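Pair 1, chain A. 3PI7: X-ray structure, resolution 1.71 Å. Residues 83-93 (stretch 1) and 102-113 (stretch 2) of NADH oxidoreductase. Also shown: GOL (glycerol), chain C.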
# COMPACT_ATOMS: atom_id res chain seq x y z
N ALA A 83 30.01 -9.21 10.32
CA ALA A 83 28.74 -9.19 9.58
C ALA A 83 28.34 -10.67 9.27
O ALA A 83 29.06 -11.58 9.64
CB ALA A 83 28.92 -8.38 8.30
N GLY A 84 27.21 -10.86 8.58
CA GLY A 84 26.73 -12.18 8.18
C GLY A 84 25.53 -12.58 8.98
O GLY A 84 25.58 -12.69 10.21
N PHE A 85 24.43 -12.80 8.29
CA PHE A 85 23.20 -13.11 9.01
C PHE A 85 22.96 -14.58 9.21
O PHE A 85 22.20 -14.91 10.11
CB PHE A 85 21.99 -12.50 8.28
CG PHE A 85 21.86 -11.01 8.47
CD1 PHE A 85 21.90 -10.44 9.74
CD2 PHE A 85 21.67 -10.17 7.37
CE1 PHE A 85 21.82 -9.05 9.90
CE2 PHE A 85 21.53 -8.79 7.54
CZ PHE A 85 21.63 -8.24 8.80
N GLU A 86 23.47 -15.47 8.35
CA GLU A 86 23.18 -16.88 8.52
C GLU A 86 24.35 -17.79 8.17
O GLU A 86 25.24 -17.44 7.41
CB GLU A 86 21.92 -17.34 7.73
CG GLU A 86 22.08 -17.62 6.25
CD GLU A 86 20.87 -18.09 5.45
OE1 GLU A 86 20.03 -18.88 5.96
OE2 GLU A 86 20.79 -17.68 4.27
N GLY A 87 24.25 -19.02 8.65
CA GLY A 87 25.22 -20.03 8.29
C GLY A 87 24.88 -21.36 8.89
O GLY A 87 23.76 -21.60 9.37
N VAL A 88 25.89 -22.22 8.89
CA VAL A 88 25.77 -23.53 9.49
C VAL A 88 27.02 -23.73 10.32
O VAL A 88 28.14 -23.32 9.95
CB VAL A 88 25.56 -24.65 8.44
CG1 VAL A 88 26.77 -24.77 7.51
CG2 VAL A 88 25.25 -26.01 9.10
N GLY A 89 26.85 -24.41 11.43
CA GLY A 89 28.01 -24.71 12.25
C GLY A 89 27.65 -25.55 13.43
O GLY A 89 26.51 -25.97 13.57
N THR A 90 28.62 -25.76 14.31
CA THR A 90 28.40 -26.58 15.49
C THR A 90 28.43 -25.71 16.71
O THR A 90 29.32 -24.89 16.85
CB THR A 90 29.45 -27.69 15.56
OG1 THR A 90 29.24 -28.56 14.44
CG2 THR A 90 29.35 -28.51 16.84
N ILE A 91 27.47 -25.91 17.60
CA ILE A 91 27.43 -25.13 18.86
C ILE A 91 28.48 -25.64 19.83
O ILE A 91 28.45 -26.81 20.21
CB ILE A 91 26.01 -25.14 19.48
CG1 ILE A 91 25.03 -24.40 18.51
CG2 ILE A 91 26.09 -24.42 20.86
CD1 ILE A 91 23.62 -24.64 18.75
N VAL A 92 29.39 -24.74 20.26
CA VAL A 92 30.51 -25.11 21.12
C VAL A 92 30.31 -24.57 22.52
O VAL A 92 31.02 -25.01 23.42
CB VAL A 92 31.89 -24.69 20.50
CG1 VAL A 92 32.17 -25.51 19.23
CG2 VAL A 92 31.94 -23.18 20.22
N ALA A 93 29.38 -23.62 22.71
CA ALA A 93 29.07 -23.08 24.03
C ALA A 93 27.67 -22.48 24.03
O ALA A 93 27.17 -22.10 22.98
CB ALA A 93 30.09 -22.01 24.46
N SER A 102 21.09 -27.15 26.03
CA SER A 102 20.69 -28.39 25.37
C SER A 102 21.16 -28.47 23.93
O SER A 102 21.22 -29.56 23.36
CB SER A 102 19.18 -28.57 25.43
OG SER A 102 18.80 -28.78 26.78
N LEU A 103 21.47 -27.32 23.33
CA LEU A 103 21.91 -27.29 21.94
C LEU A 103 23.41 -27.52 21.82
O LEU A 103 23.89 -27.74 20.71
CB LEU A 103 21.54 -25.97 21.28
CG LEU A 103 20.06 -25.71 20.99
CD1 LEU A 103 19.90 -24.31 20.35
CD2 LEU A 103 19.47 -26.79 20.03
N VAL A 104 24.16 -27.42 22.93
CA VAL A 104 25.63 -27.55 22.83
C VAL A 104 26.01 -28.91 22.20
O VAL A 104 25.51 -29.96 22.59
CB VAL A 104 26.33 -27.30 24.18
CG1 VAL A 104 27.83 -27.48 24.07
CG2 VAL A 104 25.99 -25.90 24.70
N GLY A 105 26.89 -28.84 21.19
CA GLY A 105 27.36 -30.01 20.45
C GLY A 105 26.59 -30.25 19.17
O GLY A 105 27.03 -31.04 18.33
N LYS A 106 25.41 -29.60 19.01
CA LYS A 106 24.59 -29.85 17.85
C LYS A 106 25.01 -29.01 16.68
O LYS A 106 25.50 -27.89 16.85
CB LYS A 106 23.09 -29.62 18.18
CG LYS A 106 22.60 -30.71 19.11
CD LYS A 106 21.14 -30.55 19.52
CE LYS A 106 20.72 -31.75 20.34
NZ LYS A 106 20.01 -31.36 21.61
N ARG A 107 24.90 -29.60 15.50
CA ARG A 107 25.17 -28.94 14.25
C ARG A 107 23.87 -28.26 13.85
O ARG A 107 22.81 -28.91 13.84
CB ARG A 107 25.60 -29.98 13.26
CG ARG A 107 25.74 -29.51 11.85
CD ARG A 107 26.09 -30.75 11.06
NE ARG A 107 24.98 -31.70 10.90
CZ ARG A 107 24.64 -32.20 9.72
NH1 ARG A 107 25.30 -31.84 8.62
NH2 ARG A 107 23.61 -33.04 9.61
N VAL A 108 23.93 -26.95 13.62
CA VAL A 108 22.73 -26.17 13.39
C VAL A 108 22.85 -25.25 12.21
O VAL A 108 23.94 -24.76 11.91
CB VAL A 108 22.37 -25.29 14.64
CG1 VAL A 108 21.96 -26.12 15.86
CG2 VAL A 108 23.50 -24.31 14.99
N ALA A 109 21.71 -24.97 11.60
CA ALA A 109 21.57 -23.84 10.70
C ALA A 109 21.26 -22.68 11.63
O ALA A 109 20.55 -22.90 12.63
CB ALA A 109 20.42 -24.07 9.72
N PHE A 110 21.81 -21.49 11.41
CA PHE A 110 21.50 -20.44 12.36
C PHE A 110 21.34 -19.09 11.69
O PHE A 110 21.90 -18.87 10.62
CB PHE A 110 22.57 -20.35 13.45
CG PHE A 110 23.92 -19.93 12.93
CD1 PHE A 110 24.82 -20.87 12.44
CD2 PHE A 110 24.30 -18.59 12.95
CE1 PHE A 110 26.07 -20.47 11.93
CE2 PHE A 110 25.52 -18.20 12.41
CZ PHE A 110 26.40 -19.14 11.92
N ALA A 111 20.63 -18.19 12.37
CA ALA A 111 20.42 -16.81 11.95
C ALA A 111 20.88 -15.96 13.12
O ALA A 111 20.48 -16.21 14.26
CB ALA A 111 18.95 -16.57 11.60
N THR A 112 21.80 -15.05 12.87
CA THR A 112 22.39 -14.25 13.96
C THR A 112 21.48 -13.14 14.43
O THR A 112 21.63 -12.68 15.58
CB THR A 112 23.76 -13.71 13.51
OG1 THR A 112 23.57 -12.94 12.33
CG2 THR A 112 24.73 -14.81 13.21
N GLY A 113 20.54 -12.72 13.58
CA GLY A 113 19.56 -11.69 13.89
C GLY A 113 20.18 -10.44 14.45
O GLY A 113 20.99 -9.80 13.78
C1 GOL C . 25.48 -8.11 12.93
O1 GOL C . 26.80 -7.96 12.53
C2 GOL C . 24.79 -9.33 12.32
O2 GOL C . 25.68 -9.95 11.40
C3 GOL C . 24.36 -10.09 13.54
O3 GOL C . 23.37 -9.22 14.23
O HOH W 1 19.78 -13.23 10.81

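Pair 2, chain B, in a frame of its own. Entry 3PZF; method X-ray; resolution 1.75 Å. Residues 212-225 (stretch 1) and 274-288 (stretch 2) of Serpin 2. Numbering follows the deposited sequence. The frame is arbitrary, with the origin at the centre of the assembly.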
# COMPACT_ATOMS: atom_id res chain seq x y z
N ASN B 212 19.33 -8.94 15.41
CA ASN B 212 19.52 -10.17 14.65
C ASN B 212 18.28 -10.45 13.82
O ASN B 212 17.22 -9.99 14.17
CB ASN B 212 19.77 -11.35 15.60
CG ASN B 212 21.07 -11.21 16.34
OD1 ASN B 212 22.13 -11.29 15.73
ND2 ASN B 212 21.01 -10.99 17.65
N ALA B 213 18.45 -11.18 12.72
CA ALA B 213 17.33 -11.55 11.88
C ALA B 213 17.49 -12.96 11.34
O ALA B 213 18.58 -13.50 11.38
CB ALA B 213 17.22 -10.56 10.70
N GLN B 214 16.40 -13.55 10.83
CA GLN B 214 16.48 -14.85 10.17
C GLN B 214 16.53 -14.61 8.68
O GLN B 214 15.66 -13.93 8.16
CB GLN B 214 15.23 -15.67 10.45
CG GLN B 214 15.06 -16.03 11.91
CD GLN B 214 14.05 -17.14 12.08
OE1 GLN B 214 14.34 -18.30 11.77
NE2 GLN B 214 12.86 -16.79 12.51
N TYR B 215 17.50 -15.19 7.99
CA TYR B 215 17.71 -14.83 6.59
C TYR B 215 17.44 -15.99 5.63
O TYR B 215 17.42 -17.15 6.03
CB TYR B 215 19.15 -14.36 6.40
CG TYR B 215 19.45 -12.97 6.96
CD1 TYR B 215 19.40 -11.84 6.13
CD2 TYR B 215 19.81 -12.80 8.32
CE1 TYR B 215 19.70 -10.57 6.62
CE2 TYR B 215 20.12 -11.55 8.82
CZ TYR B 215 20.08 -10.44 7.97
OH TYR B 215 20.38 -9.20 8.48
N MET B 216 17.21 -15.66 4.37
CA MET B 216 17.09 -16.65 3.31
C MET B 216 18.00 -16.19 2.18
O MET B 216 18.20 -15.00 2.02
CB MET B 216 15.65 -16.76 2.82
CG MET B 216 15.02 -15.44 2.52
SD MET B 216 13.23 -15.71 2.28
CE MET B 216 12.76 -14.09 1.77
N GLU B 217 18.59 -17.14 1.45
CA GLU B 217 19.64 -16.85 0.46
C GLU B 217 19.42 -17.72 -0.75
O GLU B 217 19.11 -18.90 -0.61
CB GLU B 217 21.02 -17.20 1.05
CG GLU B 217 21.31 -16.48 2.34
CD GLU B 217 22.61 -16.96 2.99
OE1 GLU B 217 23.64 -17.09 2.28
OE2 GLU B 217 22.58 -17.21 4.21
N GLN B 218 19.56 -17.14 -1.95
CA GLN B 218 19.65 -17.96 -3.15
C GLN B 218 20.51 -17.32 -4.22
O GLN B 218 20.79 -16.12 -4.15
CB GLN B 218 18.26 -18.20 -3.75
CG GLN B 218 17.65 -16.97 -4.41
CD GLN B 218 16.34 -17.35 -5.07
OE1 GLN B 218 16.36 -18.07 -6.05
NE2 GLN B 218 15.22 -16.97 -4.48
N ASN B 219 20.89 -18.12 -5.22
CA ASN B 219 21.46 -17.63 -6.47
C ASN B 219 20.38 -17.69 -7.53
O ASN B 219 19.74 -18.73 -7.70
CB ASN B 219 22.58 -18.55 -6.93
CG ASN B 219 23.75 -18.53 -6.00
OD1 ASN B 219 24.36 -17.48 -5.80
ND2 ASN B 219 24.09 -19.70 -5.42
N GLY B 220 20.20 -16.62 -8.28
CA GLY B 220 19.27 -16.67 -9.39
C GLY B 220 19.51 -15.61 -10.42
O GLY B 220 20.43 -14.81 -10.32
N GLN B 221 18.67 -15.63 -11.45
CA GLN B 221 18.69 -14.62 -12.50
C GLN B 221 17.58 -13.64 -12.21
O GLN B 221 16.40 -14.01 -12.25
CB GLN B 221 18.45 -15.29 -13.86
CG GLN B 221 19.44 -16.40 -14.18
CD GLN B 221 20.78 -15.90 -14.72
OE1 GLN B 221 21.63 -16.69 -15.15
NE2 GLN B 221 20.99 -14.58 -14.70
N PHE B 222 17.93 -12.40 -11.88
CA PHE B 222 16.93 -11.40 -11.52
C PHE B 222 17.27 -10.04 -12.13
O PHE B 222 18.42 -9.69 -12.27
CB PHE B 222 16.87 -11.19 -10.01
CG PHE B 222 16.64 -12.47 -9.22
CD1 PHE B 222 15.36 -13.02 -9.13
CD2 PHE B 222 17.69 -13.09 -8.56
CE1 PHE B 222 15.14 -14.20 -8.40
CE2 PHE B 222 17.49 -14.26 -7.84
CZ PHE B 222 16.21 -14.81 -7.75
N TYR B 223 16.25 -9.25 -12.44
CA TYR B 223 16.48 -7.85 -12.77
C TYR B 223 17.10 -7.16 -11.56
O TYR B 223 16.60 -7.27 -10.42
CB TYR B 223 15.20 -7.16 -13.20
CG TYR B 223 14.78 -7.52 -14.61
CD1 TYR B 223 15.12 -6.71 -15.68
CD2 TYR B 223 14.05 -8.68 -14.86
CE1 TYR B 223 14.74 -7.03 -16.96
CE2 TYR B 223 13.66 -9.01 -16.15
CZ TYR B 223 14.03 -8.19 -17.20
OH TYR B 223 13.65 -8.49 -18.48
N TYR B 224 18.16 -6.41 -11.84
CA TYR B 224 19.02 -5.88 -10.79
C TYR B 224 19.79 -4.68 -11.34
O TYR B 224 20.11 -4.61 -12.54
CB TYR B 224 20.01 -6.98 -10.37
CG TYR B 224 21.15 -6.43 -9.57
CD1 TYR B 224 21.04 -6.20 -8.21
CD2 TYR B 224 22.36 -6.11 -10.19
CE1 TYR B 224 22.08 -5.68 -7.49
CE2 TYR B 224 23.41 -5.59 -9.48
CZ TYR B 224 23.27 -5.39 -8.13
OH TYR B 224 24.32 -4.85 -7.44
N ASP B 225 20.08 -3.72 -10.48
CA ASP B 225 21.09 -2.72 -10.81
C ASP B 225 21.62 -2.11 -9.53
O ASP B 225 20.92 -2.07 -8.53
CB ASP B 225 20.51 -1.61 -11.73
CG ASP B 225 21.61 -0.69 -12.30
OD1 ASP B 225 22.69 -1.19 -12.66
OD2 ASP B 225 21.41 0.54 -12.32
N TRP B 274 14.45 1.58 -14.92
CA TRP B 274 14.77 1.45 -16.34
C TRP B 274 16.13 0.83 -16.55
O TRP B 274 16.35 0.05 -17.47
CB TRP B 274 14.72 2.84 -17.00
CG TRP B 274 14.81 2.86 -18.51
CD1 TRP B 274 15.88 3.26 -19.30
CD2 TRP B 274 13.76 2.51 -19.42
NE1 TRP B 274 15.54 3.16 -20.64
CE2 TRP B 274 14.25 2.72 -20.73
CE3 TRP B 274 12.45 2.06 -19.24
CZ2 TRP B 274 13.47 2.45 -21.86
CZ3 TRP B 274 11.68 1.80 -20.35
CH2 TRP B 274 12.19 2.00 -21.65
N TYR B 275 17.07 1.20 -15.68
CA TYR B 275 18.44 0.69 -15.74
C TYR B 275 18.61 -0.77 -15.31
O TYR B 275 19.68 -1.36 -15.47
CB TYR B 275 19.32 1.54 -14.84
CG TYR B 275 19.80 2.83 -15.46
CD1 TYR B 275 19.13 3.42 -16.53
CD2 TYR B 275 20.94 3.45 -14.99
CE1 TYR B 275 19.56 4.59 -17.09
CE2 TYR B 275 21.40 4.62 -15.56
CZ TYR B 275 20.70 5.18 -16.61
OH TYR B 275 21.16 6.35 -17.16
N MET B 276 17.59 -1.38 -14.72
CA MET B 276 17.75 -2.76 -14.27
C MET B 276 17.78 -3.71 -15.45
O MET B 276 17.01 -3.56 -16.36
CB MET B 276 16.60 -3.14 -13.31
CG MET B 276 16.59 -2.29 -12.07
SD MET B 276 15.09 -2.56 -11.06
CE MET B 276 15.51 -4.18 -10.34
N GLU B 277 18.65 -4.71 -15.41
CA GLU B 277 18.59 -5.77 -16.39
C GLU B 277 18.86 -7.10 -15.72
O GLU B 277 19.34 -7.16 -14.59
CB GLU B 277 19.62 -5.51 -17.52
CG GLU B 277 21.04 -5.35 -17.04
CD GLU B 277 22.00 -4.97 -18.17
OE1 GLU B 277 21.56 -4.95 -19.35
OE2 GLU B 277 23.18 -4.68 -17.89
N GLU B 278 18.51 -8.19 -16.40
CA GLU B 278 18.72 -9.52 -15.82
C GLU B 278 20.19 -9.80 -15.59
O GLU B 278 21.02 -9.76 -16.52
CB GLU B 278 18.15 -10.61 -16.73
CG GLU B 278 16.65 -10.75 -16.69
CD GLU B 278 16.21 -12.13 -17.13
OE1 GLU B 278 17.08 -13.04 -17.22
OE2 GLU B 278 15.00 -12.31 -17.40
N ASN B 279 20.50 -10.14 -14.34
CA ASN B 279 21.87 -10.46 -13.93
C ASN B 279 21.87 -11.74 -13.08
O ASN B 279 20.84 -12.09 -12.49
CB ASN B 279 22.41 -9.34 -13.03
CG ASN B 279 22.89 -8.12 -13.79
OD1 ASN B 279 22.14 -7.14 -14.00
ND2 ASN B 279 24.16 -8.14 -14.17
N GLU B 280 23.01 -12.42 -12.98
CA GLU B 280 23.15 -13.44 -11.95
C GLU B 280 23.33 -12.70 -10.63
O GLU B 280 24.19 -11.83 -10.53
CB GLU B 280 24.38 -14.30 -12.23
CG GLU B 280 24.07 -15.55 -13.01
CD GLU B 280 23.36 -16.58 -12.15
OE1 GLU B 280 23.68 -16.67 -10.94
OE2 GLU B 280 22.49 -17.30 -12.68
N VAL B 281 22.51 -13.01 -9.61
CA VAL B 281 22.61 -12.29 -8.35
C VAL B 281 22.51 -13.27 -7.21
O VAL B 281 21.69 -14.17 -7.24
CB VAL B 281 21.46 -11.28 -8.17
CG1 VAL B 281 21.70 -10.37 -6.92
CG2 VAL B 281 21.26 -10.45 -9.44
N ASN B 282 23.37 -13.09 -6.21
CA ASN B 282 23.20 -13.81 -4.95
C ASN B 282 22.44 -12.91 -3.99
O ASN B 282 22.92 -11.83 -3.64
CB ASN B 282 24.54 -14.21 -4.33
CG ASN B 282 24.33 -15.08 -3.09
OD1 ASN B 282 24.05 -14.58 -2.01
ND2 ASN B 282 24.43 -16.40 -3.26
N VAL B 283 21.24 -13.35 -3.61
CA VAL B 283 20.30 -12.54 -2.86
C VAL B 283 20.19 -13.07 -1.45
O VAL B 283 19.91 -14.26 -1.26
CB VAL B 283 18.87 -12.64 -3.47
CG1 VAL B 283 17.83 -11.91 -2.60
CG2 VAL B 283 18.86 -12.10 -4.91
N THR B 284 20.44 -12.19 -0.48
CA THR B 284 20.19 -12.48 0.93
C THR B 284 19.17 -11.47 1.46
O THR B 284 19.41 -10.25 1.34
CB THR B 284 21.49 -12.34 1.79
OG1 THR B 284 22.48 -13.25 1.31
CG2 THR B 284 21.20 -12.66 3.29
N LEU B 285 18.07 -11.96 2.02
CA LEU B 285 16.98 -11.11 2.54
C LEU B 285 16.59 -11.61 3.91
O LEU B 285 16.56 -12.83 4.14
CB LEU B 285 15.74 -11.19 1.67
CG LEU B 285 15.85 -10.49 0.30
CD1 LEU B 285 14.59 -10.84 -0.47
CD2 LEU B 285 15.94 -8.98 0.51
N PRO B 286 16.27 -10.67 4.81
CA PRO B 286 15.75 -11.11 6.10
C PRO B 286 14.28 -11.42 5.96
O PRO B 286 13.58 -10.70 5.23
CB PRO B 286 15.95 -9.88 6.99
CG PRO B 286 15.87 -8.70 6.04
CD PRO B 286 16.46 -9.21 4.73
N LYS B 287 13.81 -12.47 6.60
CA LYS B 287 12.39 -12.77 6.60
C LYS B 287 11.68 -11.78 7.53
O LYS B 287 12.27 -11.31 8.52
CB LYS B 287 12.16 -14.22 7.02
CG LYS B 287 12.70 -15.21 5.97
CD LYS B 287 12.38 -16.66 6.29
CE LYS B 287 13.38 -17.24 7.30
NZ LYS B 287 13.11 -18.68 7.62
N PHE B 288 10.43 -11.44 7.21
CA PHE B 288 9.66 -10.57 8.10
C PHE B 288 8.18 -10.82 7.98
O PHE B 288 7.68 -11.26 6.93
CB PHE B 288 10.00 -9.09 7.88
CG PHE B 288 9.85 -8.60 6.44
CD1 PHE B 288 10.97 -8.45 5.61
CD2 PHE B 288 8.59 -8.28 5.93
CE1 PHE B 288 10.83 -7.97 4.27
CE2 PHE B 288 8.44 -7.82 4.61
CZ PHE B 288 9.57 -7.67 3.77
O HOH W 2 13.99 -12.02 10.53
O HOH W 3 16.02 -18.93 7.91

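Pairs 1 and 2 are both two-stranded antiparallel ladders, and their central backbones superpose with an RMSD of 0.7 Å over 14 residues. In pair 1 strand 86-93 lies against strand 107-111, the axes approaching to 4.6 Å with 136° between their N-to-C directions; in pair 2 strand 212-225 lies against strand 277-286, with 4.2 Å and 120°. The longer ladder of pair 2 buries 1487 Å² between its stretches, pair 1 792 Å².

The register is the same. Gly89(A) and Val108(A) form a hydrogen-bonded pair, Gly89(A) N to Val108(A) O 3.0 Å and Val108(A) N to Gly89(A) O 2.8 Å; the matching Gly220(B) and Val281(B) do likewise, Gly220(B) N to Val281(B) O 3.1 Å and Val281(B) N to Gly220(B) O 2.8 Å. One step along, Gly87(A) with Phe110(A) matches Gln218(B) with Val283(B), again bonded in both directions. CA-H...O contacts fill the spaces between these rungs in both pairs.

The face carrying Val108(A) and Phe110(A) in pair 1, and Val281(B) and Val283(B) in pair 2, is packed differently. Phe110(A), chi1 p, folds its ring over the glycine strand: Gly87(A) CA lies over one ring face, 4.2 Å from the centroid, and Gly89(A) N sits at the ring edge. A CB on Gly87(A) would come within 3.2 Å of Phe110(A) CZ, so the bare backbone makes room for the ring. In pair 2 the aromatic ring comes from the other strand. Phe222(B), which matches Ile91(A), presents its ring edge to Val281(B), with Phe222(B) CD2 4.2 Å from Val281(B) CB, and places Phe222(B) CE2 3.9 Å from Val283(B) CG2. The ring also runs past Gly220(B), where a CB would clash at 2.5 Å from Phe222(B) CE2. Thus the shared glycine stands beside an aromatic ring in both pairs, but the ring is supplied from across the ladder in pair 1 and from its own strand in pair 2.

The matched valines, whose side chains nearly coincide after superposition, serve both arrangements. Ile91(A) CD1 reaches Val108(A) CG1 at 3.6 Å and Leu103(A) CB at 3.5 Å; Tyr224(B), the match of Leu103(A), brings its CB to 3.8 Å from Val281(B) CG2. The backbones part here: pair 1 turns through a type II turn from Leu103(A) to Lys106(A), whereas Tyr224(B) belongs to the first strand of pair 2.

On the opposite face the matched pairs differ in polarity. Val88(A) and Ala109(A) are apolar and buried, while Asn219(B) and Asn282(B) are joined by a hydrogen bond, Asn282(B) ND2 to Asn219(B) OD1, 2.8 Å. Next to them, Thr90(A) OG1 lies 4.1 Å from Arg107(A) CB, whereas Gln221(B) OE1 approaches Glu280(B) OE2 to 2.7 Å. Glu86(A) and Glu217(B) match closely, facing Ala111(A) and Thr284(B); Glu217(B) CG packs 3.6 Å from Thr284(B) OG1.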